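Local coordinates for protein Alpha/beta hydrolase (Enterobacter asburiae, PDB 6KMO) that probably hydrolyses carboxylic ester bonds, acting as an esterase or lipase of the alpha/beta hydrolase fold, at residues N179-N184 against W208-A213; L270-E275 against H307-L312; V186-L191 against N250-P255; D212-T217 against P255-T260; G109-D114 against K235-N240. The protein carries 2 engineered substitutions. All blocks are in the same frame, centred on the assembly; numbering follows the deposited sequence. Where two conformers were deposited one is given.

Interaction 1: N179-N184 against W208-A213; sequences NSVGGN and WPVTDA
Asn179 closes strand 174-179 with its CB set obliquely against the indole of Trp208, 3.5 Å from Trp208 NE1; its amide turns elsewhere, with ND2 bonded to His118 and Asp308. Ser180 comes next, in the tight turn between strand and helix, and its positive phi (70°) is the strained backbone found at a nucleophile elbow. In one of two modelled conformers OG lies beside the backbone N and reaches the edge of the indole, 3.1 Å from Trp208 CD1. It lies near NE1 too, but at a poor angle for a bond, and NE1 gives its hydrogen to Asp308 instead. The carbonyl does more: Ser180 O takes the N-H of Val210 at 3.1 Å and 167°, the donor standing well above the carbonyl plane, and also the helical N-H of Asn184. At the first residue of the helix, Val181 lies alongside Val210, CG1 to CG2 at 3.9 Å. Gly183 then brings bare backbone to the proline ring, its CA 4.0 Å from Pro209 CB. At Asn184 the side chain runs anti to the backbone N, and ND2 gives one hydrogen to Val210 O at 3.1 Å, held in the amide plane, while also bonding Ala253 O. The GxSxG pattern suggests that Ser180 is the nucleophile; its backbone is anchored by the double grip on its carbonyl oxygen, while OG lies close to His307.

Interaction 2: L270-E275 against H307-L312; sequences LIQTAE and HDYGLL
Tyr309 carries the tight part of this contact, its phenol reaching out of the 307-312 loop to the side of strand 269-274. Its CG sits in the crowded position between backbone N and carbonyl carbon (chi1 58°), which sends the ring straight at the strand. The hydroxyl donates to Gln272 OE1 at 2.8 Å. That donor stands 35° out of the carbonyl plane, yet the amide and the phenol ring are nearly coplanar, 8° apart, although the two side chains cross at about a right angle. The other half of the Gln272 amide is held as well, because NE2 bonds Ala324 O of helix 319-335. Two residues along the strand, Ala274 CB meets the rim of the same ring, 3.8 Å from Tyr309 CD1. In the alpha/beta hydrolase fold the catalytic histidine sits in a loop beyond the last strand of the sheet, and His307, whose ND1 bonds Asp277 and whose ring touches Ser180, probably fills that role. Packing loosens toward it: Ala274 CB comes no nearer than 4.0 Å to His307 N, and the His307 side chain sets out away from the strand at its CB. Asp308 is partly exposed, and its CB too sets out away from the strand. Where the strand turns its corner, Glu275 leads its carboxylate away from the loop, into a salt bridge with Arg288 of the second subunit.

Interaction 3: V186-L191 against N250-P255; sequences VASVAL and NILASP
Leu191 is the centre of a small apolar cluster between helix 181-195 and the loop 250-255. Its CG is anti to the carbonyl carbon (chi1 -71°), and the leucine crosses Ile251 at about a right angle, Leu191 CD1 lying 4.1 Å from Ile251 CD1. The same methyl rests 4.2 Å from Pro255 CB. Nearer the backbone, Leu191 CB is touched by Leu252 CD2 at 3.7 Å, a methyl that also leans on the carbonyl of Ser188. One turn back along the helix, Ala187 CB sits against the proline ring, 4.0 Å from Pro255 CG. Polar atoms take over at Ser188. In one of its two modelled conformers, Ser188 OG is anti to the backbone N and donates to Leu252 O at 2.9 Å, lying in the carbonyl plane on a lone pair, so the bond ties the helix to the loop in a well-directed way. Further out the loop braces itself: Asn250 OD1 accepts from Leu252 N at 2.8 Å and 159°, an Asx turn, while Asn250 O accepts from both Ala253 N and Ser254 N. The outer rim lies at the dimer interface, where Asn250 ND2 bonds Leu8 O of the second subunit and Phe13 of that chain packs on Ile251 and Leu252. Within the chain, helix 148-163 presents Ile150 to Ser188 and Leu252, and strand 203-207 backs the helix through Met206, which touches Val186 and Ala187.

Interaction 4: D212-T217 against P255-T260; sequences DANFDT and PLRAST
Charge dominates here. Arg257, extended from CG to NE, forms a salt bridge with Asp212: NE donates to the syn lone pair of Asp212 OD1 at 2.8 Å and 168°. The acceptor lies in the guanidinium plane, while the carboxylate itself is turned 88° to that plane. Arg257 NH2 adds a weak bond to the same OD1 at 3.3 Å, and NH1 is held by Asn249. Among the other hydrogen bonds, the uncharged amide of Asn214 gives ND2 to Asp212 OD2, almost straight at 2.9 Å, approaching from above the carboxylate plane. Both oxygens are thus engaged, which would probably keep the aspartate ionised. A water receives weakly from Arg257 NH2 and donates to Asn214 OD1 at 2.9 Å, linking the two side chains across their partly exposed rim. Leu256 adds a van der Waals contact, CD2 resting 3.9 Å from Asp212 CB; helix 280-292 packs on the same leucine through Phe286. Ala213 centres an inverse gamma turn and Pro255, Leu256 and Arg257 form a short 3-10 segment, so the bridge pins together two bends of the long excursion between strands 203-207 and 269-274, the place where alpha/beta hydrolases commonly carry extra helices.

Interaction 5: G109-D114 against K235-N240; sequences GWVLGD and KWFWDN
Trp236 O is gripped twice from within its own helix: Asn240 N makes the usual helical bond at 3.0 Å, and Asn240 ND2 adds a second at 2.9 Å from above the carbonyl plane. Folded back in this way, the amide lays ND2 over one face of the Trp236 indole, toward its rim, and leaves Asn240 CB to meet Val111 CG2 at 3.6 Å. Val111 splits its two methyls, for CG1, anti to the backbone N, reaches Trp236 CH2 while CG2 also touches the edge of Phe237. That phenyl ring carries the middle of the contact. Gly109 CA stands over its face, 3.6 Å from the centroid, in a CH-pi contact that the bare glycine makes possible, and Gly109 O lies 3.3 Å from Phe237 CB. Gly109 and Trp110 end an HGGGW sequence, the signature of hormone-sensitive-lipase-like esterases, in which the glycine backbone helps to form the oxyanion hole; helix 231-241 packs against this loop, which probably contributes the oxyanion hole here too. On the far flank Trp110 drives the edge of its six-membered ring at the face of Trp238, a T-shaped pair with centroids 4.8 Å apart and planes at 65°. CH2 leads, 3.8 Å from Trp238 CZ2, and Tyr241 stacks on the Trp110 ring. Toward the other end Leu112 CD1 closes on Phe237 CZ at 4.0 Å, crossing at about a right angle, with helix 52-63 packing against the same leucine through Ala55 and Leu59.

Interactions 1 and 2 are both buried and lie nearest the chain centre; they meet where Ser180 faces His307 and where Asp308 takes the Trp208 N-H, so together they frame the probable catalytic centre with buried polar bonds. Interaction 3 uses the same helix 181-195 as interaction 1 but farther along, and is mostly aliphatic with one well-directed bond. Interaction 4, partly buried and farthest out, relies on charge and a water; it shares Asp212 and Ala213 with interaction 1 and Pro255 with interaction 3. Interaction 5 is buried and aromatic, and its Trp238 touches Val210, Ala213 and Ala253 of the other contacts. Interactions 2, 3 and 4 also reach the second subunit.

Interaction 1: N179-N184 against W208-A213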
# COMPACT_ATOMS: atom_id res chain seq x y z
N ASN A 179 -0.14 15.90 2.13
CA ASN A 179 0.23 15.16 3.34
C ASN A 179 -0.26 15.89 4.59
O ASN A 179 -0.12 17.11 4.69
CB ASN A 179 1.75 14.97 3.46
CG ASN A 179 2.53 16.27 3.44
OD1 ASN A 179 2.43 17.06 2.50
ND2 ASN A 179 3.35 16.49 4.46
N SER A 180 -0.86 15.14 5.51
CA SER A 180 -1.18 15.65 6.85
C SER A 180 -2.30 16.68 6.75
O SER A 180 -3.38 16.36 6.25
CB SER A 180 0.08 16.16 7.52
OG SER A 180 1.15 15.23 7.36
N VAL A 181 -2.08 17.93 7.18
CA VAL A 181 -3.09 18.96 6.94
C VAL A 181 -3.24 19.21 5.44
O VAL A 181 -4.29 19.70 5.00
CB VAL A 181 -2.89 20.28 7.70
CG1 VAL A 181 -2.92 20.06 9.21
CG2 VAL A 181 -1.66 21.05 7.24
N GLY A 182 -2.22 18.89 4.65
CA GLY A 182 -2.37 18.92 3.21
C GLY A 182 -3.34 17.88 2.70
O GLY A 182 -4.05 18.12 1.71
N GLY A 183 -3.39 16.72 3.35
CA GLY A 183 -4.42 15.74 3.02
C GLY A 183 -5.81 16.20 3.43
O GLY A 183 -6.79 15.94 2.73
N ASN A 184 -5.91 16.88 4.57
CA ASN A 184 -7.14 17.59 4.94
C ASN A 184 -7.55 18.55 3.84
O ASN A 184 -8.72 18.60 3.45
CB ASN A 184 -6.86 18.33 6.25
CG ASN A 184 -8.03 19.10 6.77
OD1 ASN A 184 -8.19 20.28 6.44
ND2 ASN A 184 -8.84 18.47 7.61
N TRP A 208 -1.43 10.31 4.99
CA TRP A 208 -1.52 10.39 6.45
C TRP A 208 -2.28 11.66 6.88
O TRP A 208 -1.73 12.52 7.59
CB TRP A 208 -0.16 10.24 7.13
CG TRP A 208 0.96 10.97 6.47
CD1 TRP A 208 1.42 12.20 6.83
CD2 TRP A 208 1.75 10.55 5.35
NE1 TRP A 208 2.43 12.60 5.98
CE2 TRP A 208 2.66 11.60 5.08
CE3 TRP A 208 1.78 9.42 4.53
CZ2 TRP A 208 3.57 11.53 4.03
CZ3 TRP A 208 2.70 9.37 3.49
CH2 TRP A 208 3.57 10.41 3.26
N PRO A 209 -3.54 11.79 6.48
CA PRO A 209 -4.26 13.06 6.62
C PRO A 209 -4.81 13.32 8.02
O PRO A 209 -5.09 12.40 8.79
CB PRO A 209 -5.45 12.88 5.66
CG PRO A 209 -5.73 11.38 5.73
CD PRO A 209 -4.33 10.79 5.73
N VAL A 210 -4.99 14.61 8.29
CA VAL A 210 -5.85 15.10 9.37
C VAL A 210 -7.28 15.12 8.86
O VAL A 210 -7.56 15.70 7.81
CB VAL A 210 -5.42 16.51 9.79
CG1 VAL A 210 -6.44 17.10 10.77
CG2 VAL A 210 -4.01 16.54 10.36
N THR A 211 -8.22 14.50 9.60
CA THR A 211 -9.62 14.52 9.17
C THR A 211 -10.60 15.02 10.22
O THR A 211 -11.78 15.20 9.88
CB THR A 211 -10.08 13.16 8.64
OG1 THR A 211 -10.18 12.27 9.75
CG2 THR A 211 -9.15 12.61 7.57
N ASP A 212 -10.18 15.26 11.46
CA ASP A 212 -11.14 15.66 12.49
C ASP A 212 -10.45 16.46 13.58
O ASP A 212 -9.36 16.09 14.05
CB ASP A 212 -11.80 14.42 13.11
CG ASP A 212 -13.04 14.72 13.93
OD1 ASP A 212 -13.58 15.83 13.83
OD2 ASP A 212 -13.46 13.79 14.69
N ALA A 213 -11.11 17.52 14.04
CA ALA A 213 -10.63 18.29 15.19
C ALA A 213 -11.09 17.62 16.49
O ALA A 213 -11.91 18.15 17.25
CB ALA A 213 -11.11 19.73 15.11

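Interaction 2: L270-E275 against H307-L312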
# COMPACT_ATOMS: atom_id res chain seq x y z
N LEU A 270 -7.20 7.64 -2.78
CA LEU A 270 -6.25 6.79 -2.09
C LEU A 270 -5.91 7.48 -0.78
O LEU A 270 -5.55 8.66 -0.78
CB LEU A 270 -4.97 6.61 -2.91
CG LEU A 270 -3.81 5.93 -2.17
CD1 LEU A 270 -4.14 4.49 -1.80
CD2 LEU A 270 -2.57 5.94 -3.03
N ILE A 271 -6.00 6.75 0.34
CA ILE A 271 -5.54 7.24 1.64
C ILE A 271 -4.41 6.33 2.09
O ILE A 271 -4.57 5.11 2.12
CB ILE A 271 -6.67 7.23 2.68
CG1 ILE A 271 -7.78 8.18 2.29
CG2 ILE A 271 -6.11 7.57 4.06
CD1 ILE A 271 -9.07 8.01 3.08
N GLN A 272 -3.26 6.91 2.43
CA GLN A 272 -2.21 6.17 3.13
C GLN A 272 -2.23 6.58 4.59
O GLN A 272 -2.34 7.76 4.91
CB GLN A 272 -0.81 6.47 2.57
CG GLN A 272 -0.63 6.11 1.11
CD GLN A 272 0.82 6.01 0.69
OE1 GLN A 272 1.74 6.43 1.41
NE2 GLN A 272 1.05 5.48 -0.51
N THR A 273 -2.10 5.60 5.48
CA THR A 273 -1.93 5.89 6.90
C THR A 273 -0.64 5.25 7.41
O THR A 273 -0.13 4.28 6.84
CB THR A 273 -3.13 5.43 7.73
OG1 THR A 273 -3.23 4.02 7.60
CG2 THR A 273 -4.41 6.15 7.31
N ALA A 274 -0.13 5.82 8.49
CA ALA A 274 1.02 5.29 9.20
C ALA A 274 0.56 4.53 10.43
O ALA A 274 -0.31 5.01 11.17
CB ALA A 274 1.93 6.43 9.64
N GLU A 275 1.15 3.35 10.66
CA GLU A 275 0.70 2.52 11.78
C GLU A 275 0.86 3.24 13.12
O GLU A 275 0.01 3.09 14.01
CB GLU A 275 1.45 1.18 11.80
CG GLU A 275 1.07 0.27 12.98
CD GLU A 275 1.89 -0.99 13.06
OE1 GLU A 275 3.06 -1.01 12.60
OE2 GLU A 275 1.35 -1.97 13.60
N HIS A 307 3.98 9.23 11.59
CA HIS A 307 3.46 10.36 10.84
C HIS A 307 4.55 10.99 9.98
O HIS A 307 5.69 11.17 10.41
CB HIS A 307 2.91 11.40 11.83
CG HIS A 307 2.24 12.54 11.16
ND1 HIS A 307 1.02 12.42 10.54
CD2 HIS A 307 2.66 13.81 10.94
CE1 HIS A 307 0.70 13.59 9.99
NE2 HIS A 307 1.67 14.44 10.22
N ASP A 308 4.18 11.38 8.76
CA ASP A 308 5.09 12.09 7.86
C ASP A 308 6.29 11.24 7.44
O ASP A 308 7.32 11.76 7.03
CB ASP A 308 5.56 13.44 8.45
CG ASP A 308 4.72 14.61 7.98
OD1 ASP A 308 4.11 14.57 6.88
OD2 ASP A 308 4.72 15.63 8.71
N TYR A 309 6.12 9.91 7.43
CA TYR A 309 7.20 9.04 6.99
C TYR A 309 7.68 9.43 5.60
O TYR A 309 8.89 9.45 5.34
CB TYR A 309 6.79 7.56 7.04
CG TYR A 309 5.57 7.15 6.23
CD1 TYR A 309 4.32 7.16 6.81
CD2 TYR A 309 5.68 6.71 4.92
CE1 TYR A 309 3.19 6.77 6.09
CE2 TYR A 309 4.55 6.33 4.18
CZ TYR A 309 3.31 6.36 4.79
OH TYR A 309 2.14 6.02 4.12
N GLY A 310 6.76 9.78 4.70
CA GLY A 310 7.16 10.12 3.35
C GLY A 310 7.65 11.54 3.16
O GLY A 310 8.15 11.87 2.08
N LEU A 311 7.47 12.40 4.16
CA LEU A 311 7.98 13.76 4.10
C LEU A 311 9.40 13.87 4.63
O LEU A 311 10.25 14.49 3.99
CB LEU A 311 7.09 14.70 4.94
CG LEU A 311 7.63 16.11 5.16
CD1 LEU A 311 7.67 16.86 3.83
CD2 LEU A 311 6.82 16.88 6.18
N LEU A 312 9.66 13.31 5.80
CA LEU A 312 10.88 13.62 6.54
C LEU A 312 12.10 13.15 5.78
O LEU A 312 12.28 11.95 5.52
CB LEU A 312 10.81 12.97 7.93
CG LEU A 312 9.73 13.55 8.83
CD1 LEU A 312 9.46 12.69 10.06
CD2 LEU A 312 10.03 15.00 9.25

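Interaction 3: V186-L191 against N250-P255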
# COMPACT_ATOMS: atom_id res chain seq x y z
N VAL A 186 -6.83 18.45 0.66
CA VAL A 186 -7.37 17.69 -0.47
C VAL A 186 -8.88 17.51 -0.31
O VAL A 186 -9.66 17.79 -1.23
CB VAL A 186 -6.66 16.32 -0.57
CG1 VAL A 186 -7.46 15.37 -1.49
CG2 VAL A 186 -5.23 16.47 -1.07
N ALA A 187 -9.30 16.99 0.84
CA ALA A 187 -10.72 16.80 1.08
C ALA A 187 -11.49 18.12 1.04
O ALA A 187 -12.59 18.19 0.48
CB ALA A 187 -10.93 16.10 2.43
N SER A 188 -10.91 19.18 1.60
CA SER A 188 -11.59 20.47 1.64
C SER A 188 -11.80 21.02 0.24
O SER A 188 -12.87 21.58 -0.06
CB SER A 188 -10.74 21.42 2.47
OG SER A 188 -11.46 22.58 2.79
N VAL A 189 -10.80 20.89 -0.62
CA VAL A 189 -10.93 21.36 -2.00
C VAL A 189 -11.92 20.50 -2.77
O VAL A 189 -12.74 21.02 -3.53
CB VAL A 189 -9.54 21.40 -2.67
CG1 VAL A 189 -9.66 21.62 -4.19
CG2 VAL A 189 -8.71 22.50 -2.05
N ALA A 190 -11.87 19.19 -2.57
CA ALA A 190 -12.83 18.31 -3.24
C ALA A 190 -14.27 18.64 -2.83
O ALA A 190 -15.18 18.63 -3.68
CB ALA A 190 -12.50 16.85 -2.97
N LEU A 191 -14.50 18.94 -1.56
CA LEU A 191 -15.85 19.25 -1.09
C LEU A 191 -16.31 20.61 -1.59
O LEU A 191 -17.48 20.80 -1.92
CB LEU A 191 -15.92 19.15 0.42
CG LEU A 191 -15.83 17.73 1.00
CD1 LEU A 191 -15.53 17.75 2.48
CD2 LEU A 191 -17.09 16.93 0.70
N ASN A 250 -17.37 22.17 10.81
CA ASN A 250 -17.56 22.42 9.38
C ASN A 250 -16.82 21.33 8.63
O ASN A 250 -15.67 21.02 8.95
CB ASN A 250 -16.96 23.80 9.12
CG ASN A 250 -17.10 24.29 7.70
OD1 ASN A 250 -16.85 23.58 6.73
ND2 ASN A 250 -17.47 25.56 7.57
N ILE A 251 -17.48 20.72 7.64
CA ILE A 251 -16.87 19.60 6.91
C ILE A 251 -15.62 20.00 6.13
O ILE A 251 -14.83 19.13 5.74
CB ILE A 251 -17.87 18.88 5.99
CG1 ILE A 251 -18.32 19.76 4.82
CG2 ILE A 251 -19.06 18.38 6.80
CD1 ILE A 251 -19.21 19.02 3.82
N LEU A 252 -15.42 21.30 5.87
CA LEU A 252 -14.22 21.76 5.19
C LEU A 252 -13.03 21.83 6.13
O LEU A 252 -11.90 22.07 5.66
CB LEU A 252 -14.45 23.14 4.56
CG LEU A 252 -15.60 23.19 3.56
CD1 LEU A 252 -15.71 24.60 2.98
CD2 LEU A 252 -15.45 22.18 2.44
N ALA A 253 -13.24 21.64 7.43
CA ALA A 253 -12.19 21.53 8.43
C ALA A 253 -12.10 20.12 8.99
O ALA A 253 -11.00 19.56 9.09
CB ALA A 253 -12.42 22.52 9.58
N SER A 254 -13.24 19.52 9.34
CA SER A 254 -13.31 18.17 9.89
C SER A 254 -14.14 17.30 8.96
O SER A 254 -15.31 17.01 9.26
CB SER A 254 -13.91 18.16 11.30
OG SER A 254 -13.08 18.83 12.21
N PRO A 255 -13.58 16.89 7.82
CA PRO A 255 -14.37 16.11 6.85
C PRO A 255 -14.87 14.78 7.40
O PRO A 255 -15.85 14.23 6.88
CB PRO A 255 -13.42 15.93 5.66
CG PRO A 255 -12.04 16.11 6.27
CD PRO A 255 -12.21 17.16 7.33

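Interaction 4: D212-T217 against P255-T260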
# COMPACT_ATOMS: atom_id res chain seq x y z
N ASP A 212 -10.18 15.26 11.46
CA ASP A 212 -11.14 15.66 12.49
C ASP A 212 -10.45 16.46 13.58
O ASP A 212 -9.36 16.09 14.05
CB ASP A 212 -11.80 14.42 13.11
CG ASP A 212 -13.04 14.72 13.93
OD1 ASP A 212 -13.58 15.83 13.83
OD2 ASP A 212 -13.46 13.79 14.69
N ALA A 213 -11.11 17.52 14.04
CA ALA A 213 -10.63 18.29 15.19
C ALA A 213 -11.09 17.62 16.49
O ALA A 213 -11.91 18.15 17.25
CB ALA A 213 -11.11 19.73 15.11
N ASN A 214 -10.58 16.42 16.71
CA ASN A 214 -10.83 15.66 17.93
C ASN A 214 -9.53 14.93 18.25
O ASN A 214 -8.72 14.69 17.36
CB ASN A 214 -11.98 14.67 17.79
CG ASN A 214 -13.32 15.30 18.06
OD1 ASN A 214 -13.53 15.93 19.11
ND2 ASN A 214 -14.21 15.18 17.10
N PHE A 215 -9.34 14.60 19.53
CA PHE A 215 -8.03 14.17 20.03
C PHE A 215 -8.13 12.92 20.88
O PHE A 215 -7.25 12.65 21.71
CB PHE A 215 -7.37 15.32 20.79
CG PHE A 215 -7.41 16.60 20.02
CD1 PHE A 215 -6.55 16.78 18.96
CD2 PHE A 215 -8.33 17.58 20.31
CE1 PHE A 215 -6.58 17.93 18.21
CE2 PHE A 215 -8.38 18.74 19.56
CZ PHE A 215 -7.51 18.90 18.49
N ASP A 216 -9.15 12.10 20.63
CA ASP A 216 -9.54 11.02 21.52
C ASP A 216 -9.70 9.67 20.83
O ASP A 216 -10.27 8.75 21.43
CB ASP A 216 -10.84 11.38 22.24
CG ASP A 216 -11.98 11.74 21.26
OD1 ASP A 216 -13.11 11.99 21.75
OD2 ASP A 216 -11.77 11.80 20.02
N THR A 217 -9.23 9.52 19.60
CA THR A 217 -9.23 8.20 18.98
C THR A 217 -8.22 7.29 19.69
O THR A 217 -7.32 7.74 20.40
CB THR A 217 -8.90 8.29 17.48
OG1 THR A 217 -7.57 8.77 17.33
CG2 THR A 217 -9.88 9.23 16.77
N PRO A 255 -13.58 16.89 7.82
CA PRO A 255 -14.37 16.11 6.85
C PRO A 255 -14.87 14.78 7.40
O PRO A 255 -15.85 14.23 6.88
CB PRO A 255 -13.42 15.93 5.66
CG PRO A 255 -12.04 16.11 6.27
CD PRO A 255 -12.21 17.16 7.33
N LEU A 256 -14.23 14.25 8.44
CA LEU A 256 -14.76 13.04 9.06
C LEU A 256 -16.18 13.22 9.57
O LEU A 256 -16.91 12.23 9.70
CB LEU A 256 -13.86 12.60 10.21
CG LEU A 256 -14.19 11.24 10.83
CD1 LEU A 256 -13.95 10.13 9.82
CD2 LEU A 256 -13.35 11.02 12.08
N ARG A 257 -16.60 14.45 9.86
CA ARG A 257 -17.93 14.71 10.38
C ARG A 257 -18.99 14.81 9.29
O ARG A 257 -20.18 14.96 9.61
CB ARG A 257 -17.91 16.00 11.22
CG ARG A 257 -16.96 15.94 12.39
CD ARG A 257 -17.08 17.15 13.28
NE ARG A 257 -15.94 17.27 14.18
CZ ARG A 257 -15.84 18.14 15.17
NH1 ARG A 257 -16.86 18.94 15.46
NH2 ARG A 257 -14.71 18.21 15.86
N ALA A 258 -18.61 14.68 8.03
CA ALA A 258 -19.57 14.74 6.95
C ALA A 258 -20.45 13.50 6.95
O ALA A 258 -20.01 12.40 7.26
CB ALA A 258 -18.84 14.82 5.61
N SER A 259 -21.71 13.70 6.58
CA SER A 259 -22.62 12.58 6.43
C SER A 259 -22.36 11.85 5.12
O SER A 259 -21.65 12.33 4.23
CB SER A 259 -24.06 13.08 6.41
OG SER A 259 -24.25 13.84 5.24
N THR A 260 -22.96 10.68 4.99
CA THR A 260 -22.90 9.94 3.74
C THR A 260 -23.38 10.79 2.57
O THR A 260 -22.74 10.83 1.52
CB THR A 260 -23.71 8.65 3.87
OG1 THR A 260 -23.13 7.88 4.93
CG2 THR A 260 -23.69 7.86 2.58
O HOH W 1 -15.22 18.33 19.13

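Interaction 5: G109-D114 against K235-N240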
# COMPACT_ATOMS: atom_id res chain seq x y z
N GLY A 109 0.75 21.23 9.92
CA GLY A 109 -0.12 21.73 10.97
C GLY A 109 -0.60 23.14 10.76
O GLY A 109 -0.96 23.82 11.74
N TRP A 110 -0.61 23.62 9.51
CA TRP A 110 -0.96 24.97 9.08
C TRP A 110 0.09 26.00 9.47
O TRP A 110 0.31 26.97 8.75
CB TRP A 110 -2.36 25.37 9.54
CG TRP A 110 -3.44 24.46 9.00
CD1 TRP A 110 -3.89 24.39 7.72
CD2 TRP A 110 -4.20 23.50 9.75
NE1 TRP A 110 -4.87 23.44 7.61
CE2 TRP A 110 -5.09 22.88 8.84
CE3 TRP A 110 -4.20 23.09 11.09
CZ2 TRP A 110 -5.98 21.90 9.23
CZ3 TRP A 110 -5.10 22.12 11.47
CH2 TRP A 110 -5.98 21.54 10.56
N VAL A 111 0.77 25.78 10.60
CA VAL A 111 1.82 26.68 11.07
C VAL A 111 3.12 26.47 10.30
O VAL A 111 3.79 27.45 9.94
CB VAL A 111 2.01 26.49 12.58
CG1 VAL A 111 3.09 27.42 13.10
CG2 VAL A 111 0.72 26.70 13.34
N LEU A 112 3.50 25.23 10.06
CA LEU A 112 4.79 24.88 9.48
C LEU A 112 4.67 24.55 8.00
O LEU A 112 3.58 24.41 7.45
CB LEU A 112 5.39 23.65 10.19
CG LEU A 112 5.20 23.49 11.68
CD1 LEU A 112 5.82 22.16 12.12
CD2 LEU A 112 5.80 24.65 12.44
N GLY A 113 5.81 24.40 7.36
CA GLY A 113 5.87 23.90 6.01
C GLY A 113 5.87 25.00 4.96
O GLY A 113 5.53 26.15 5.21
N ASP A 114 6.26 24.59 3.76
CA ASP A 114 6.51 25.45 2.61
C ASP A 114 6.98 24.54 1.48
O ASP A 114 6.94 23.31 1.60
CB ASP A 114 7.54 26.53 2.94
CG ASP A 114 8.88 25.99 3.35
OD1 ASP A 114 9.16 24.80 3.12
OD2 ASP A 114 9.71 26.79 3.86
N LYS A 235 -3.08 19.60 18.97
CA LYS A 235 -3.97 20.58 19.59
C LYS A 235 -3.49 22.00 19.30
O LYS A 235 -4.31 22.89 19.03
CB LYS A 235 -4.06 20.34 21.10
CG LYS A 235 -4.84 19.09 21.47
CD LYS A 235 -4.84 18.87 22.99
CE LYS A 235 -5.69 17.68 23.35
NZ LYS A 235 -5.70 17.44 24.83
N TRP A 236 -2.18 22.22 19.34
CA TRP A 236 -1.60 23.53 19.05
C TRP A 236 -1.83 23.92 17.60
O TRP A 236 -2.16 25.07 17.29
CB TRP A 236 -0.11 23.50 19.38
CG TRP A 236 0.61 24.79 19.29
CD1 TRP A 236 0.41 25.91 20.05
CD2 TRP A 236 1.69 25.11 18.40
NE1 TRP A 236 1.28 26.89 19.68
CE2 TRP A 236 2.08 26.43 18.67
CE3 TRP A 236 2.36 24.40 17.39
CZ2 TRP A 236 3.11 27.06 17.99
CZ3 TRP A 236 3.38 25.04 16.71
CH2 TRP A 236 3.74 26.35 17.02
N PHE A 237 -1.62 22.99 16.68
CA PHE A 237 -1.86 23.27 15.27
C PHE A 237 -3.31 23.68 15.05
O PHE A 237 -3.60 24.71 14.43
CB PHE A 237 -1.52 22.04 14.44
CG PHE A 237 -0.04 21.68 14.38
CD1 PHE A 237 0.97 22.63 14.39
CD2 PHE A 237 0.32 20.34 14.27
CE1 PHE A 237 2.30 22.27 14.31
CE2 PHE A 237 1.66 19.97 14.17
CZ PHE A 237 2.64 20.93 14.19
N TRP A 238 -4.25 22.88 15.56
CA TRP A 238 -5.66 23.22 15.43
C TRP A 238 -5.97 24.57 16.07
O TRP A 238 -6.76 25.36 15.52
CB TRP A 238 -6.52 22.11 16.04
CG TRP A 238 -6.89 21.03 15.10
CD1 TRP A 238 -6.40 19.75 15.07
CD2 TRP A 238 -7.84 21.12 14.04
NE1 TRP A 238 -6.99 19.04 14.04
CE2 TRP A 238 -7.89 19.86 13.40
CE3 TRP A 238 -8.66 22.15 13.56
CZ2 TRP A 238 -8.73 19.60 12.32
CZ3 TRP A 238 -9.50 21.88 12.48
CH2 TRP A 238 -9.52 20.62 11.87
N ASP A 239 -5.37 24.86 17.23
CA ASP A 239 -5.66 26.12 17.91
C ASP A 239 -5.17 27.32 17.11
O ASP A 239 -5.81 28.37 17.11
CB ASP A 239 -5.04 26.14 19.31
CG ASP A 239 -5.76 25.26 20.32
OD1 ASP A 239 -6.89 24.79 20.05
OD2 ASP A 239 -5.20 25.05 21.41
N ASN A 240 -4.03 27.19 16.44
CA ASN A 240 -3.54 28.27 15.59
C ASN A 240 -4.38 28.42 14.33
O ASN A 240 -4.50 29.53 13.79
CB ASN A 240 -2.08 28.01 15.22
CG ASN A 240 -1.11 28.46 16.30
OD1 ASN A 240 -0.79 29.64 16.41
ND2 ASN A 240 -0.66 27.52 17.12